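Local coordinates for lipolytic protein G-D-S-L family (Veillonella parvula DSM 2008, PDB 4RW0) that probably hydrolyses ester bonds of lipids or other acyl substrates and belongs to the GDSL family of SGNH hydrolases, at residues I28-A31 against V36-T39. Residues are numbered along the deposited sequence; the frame is centred on the assembly and turned at random.
With NA (sodium ion), chain D.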
loop_
_atom_site.group_PDB
_atom_site.type_symbol
_atom_site.label_atom_id
_atom_site.label_comp_id
_atom_site.label_asym_id
_atom_site.label_seq_id
_atom_site.Cartn_x
_atom_site.Cartn_y
_atom_site.Cartn_z
ATOM N N ILE A 28 -9.404 -9.330 3.364
ATOM C CA ILE A 28 -9.129 -10.701 2.898
ATOM C C ILE A 28 -7.937 -11.266 3.663
ATOM O O ILE A 28 -7.979 -12.395 4.168
ATOM C CB ILE A 28 -8.916 -10.738 1.341
ATOM C CG1 ILE A 28 -10.234 -10.387 0.665
ATOM C CG2 ILE A 28 -8.515 -12.123 0.940
ATOM C CD1 ILE A 28 -10.134 -10.206 -0.836
ATOM N N CYS A 29 -6.888 -10.473 3.808
ATOM C CA CYS A 29 -5.729 -10.944 4.514
ATOM C C CYS A 29 -6.062 -11.226 5.976
ATOM O O CYS A 29 -5.680 -12.265 6.526
ATOM C CB CYS A 29 -4.557 -10.011 4.437
ATOM S SG CYS A 29 -3.804 -9.808 2.851
ATOM N N ASP A 30 -6.847 -10.362 6.587
ATOM C CA ASP A 30 -7.159 -10.548 7.973
ATOM C C ASP A 30 -7.977 -11.858 8.227
ATOM O O ASP A 30 -7.811 -12.525 9.302
ATOM C CB ASP A 30 -7.990 -9.378 8.476
ATOM C CG ASP A 30 -8.173 -9.405 9.993
ATOM O OD1 ASP A 30 -7.288 -9.096 10.757
ATOM O OD2 ASP A 30 -9.233 -9.743 10.434
ATOM N N ALA A 31 -8.846 -12.166 7.253
ATOM C CA ALA A 31 -9.687 -13.360 7.324
ATOM C C ALA A 31 -8.859 -14.574 6.987
ATOM O O ALA A 31 -9.246 -15.706 7.332
ATOM C CB ALA A 31 -10.888 -13.247 6.379
ATOM N N VAL A 36 -2.833 -13.033 13.118
ATOM C CA VAL A 36 -2.394 -11.702 12.694
ATOM C C VAL A 36 -3.683 -10.869 12.551
ATOM O O VAL A 36 -4.679 -11.328 11.865
ATOM C CB VAL A 36 -1.584 -11.757 11.421
ATOM C CG1 VAL A 36 -1.184 -10.369 10.988
ATOM C CG2 VAL A 36 -0.356 -12.647 11.592
ATOM N N ASN A 37 -3.723 -9.737 13.310
ATOM C CA ASN A 37 -4.847 -8.802 13.264
ATOM C C ASN A 37 -4.478 -7.538 12.557
ATOM O O ASN A 37 -3.468 -6.900 12.886
ATOM C CB ASN A 37 -5.355 -8.482 14.679
ATOM C CG ASN A 37 -5.853 -9.747 15.424
ATOM O OD1 ASN A 37 -5.535 -9.946 16.593
ATOM N ND2 ASN A 37 -6.573 -10.619 14.732
ATOM N N PHE A 38 -5.255 -7.192 11.545
ATOM C CA PHE A 38 -4.979 -6.042 10.669
ATOM C C PHE A 38 -5.955 -4.930 11.107
ATOM O O PHE A 38 -7.168 -5.165 11.248
ATOM C CB PHE A 38 -5.205 -6.349 9.191
ATOM C CG PHE A 38 -4.230 -7.356 8.602
ATOM C CD1 PHE A 38 -4.380 -8.709 8.881
ATOM C CD2 PHE A 38 -3.190 -6.956 7.823
ATOM C CE1 PHE A 38 -3.518 -9.642 8.345
ATOM C CE2 PHE A 38 -2.314 -7.874 7.300
ATOM C CZ PHE A 38 -2.491 -9.219 7.537
ATOM N N THR A 39 -5.434 -3.715 11.286
ATOM C CA THR A 39 -6.267 -2.544 11.436
ATOM C C THR A 39 -6.045 -1.621 10.257
ATOM O O THR A 39 -4.909 -1.234 9.943
ATOM C CB THR A 39 -5.989 -1.831 12.771
ATOM O OG1 THR A 39 -6.094 -2.768 13.806
ATOM C CG2 THR A 39 -6.978 -0.705 12.976
HETATM NA NA NA D . -6.696 -12.430 11.476
#
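Asp-30 reaches from the last turn of helix 25-32 to the backbone of the strand that follows it, its OD1 accepting a hydrogen bond of 2.9 Å from Phe-38 N. It is nearly straight, 164° at the hydrogen, and the N-H meets OD1 on its anti side, 24° out of the carboxylate plane. With CG anti to the backbone N (chi1 -171°), the carboxylate is carried across to the strand, and OD1 also lies in plane at the edge of the Phe-38 ring, 3.5 Å from CD1. One residue thus serves the strand twice, for its main chain joins in through a sodium ion: Asp-30 O binds the metal at 2.4 Å and Val-36 O at 2.3 Å, with Ile-33 O from the connecting loop as a third ligand. The carboxylate stands farther off, OD1 being 3.5 Å from the sodium, where its negative charge may still steady the cation. This is the second half of a beta-alpha-beta crossover in the α/β fold of SGNH hydrolases, which runs from strand 4-10 through helix 25-32 to edge strand 36-40 of the parallel sheet. Deeper in, Cys-29 lays CB over one face of the Phe-38 ring, 3.8 Å from CZ, in a CH-pi contact; SG lies obliquely to the ring, 5.5 Å from its centroid. Helix 168-182 packs against this pair, Phe-182 meeting the Phe-38 ring edge-to-face and also touching Cys-29.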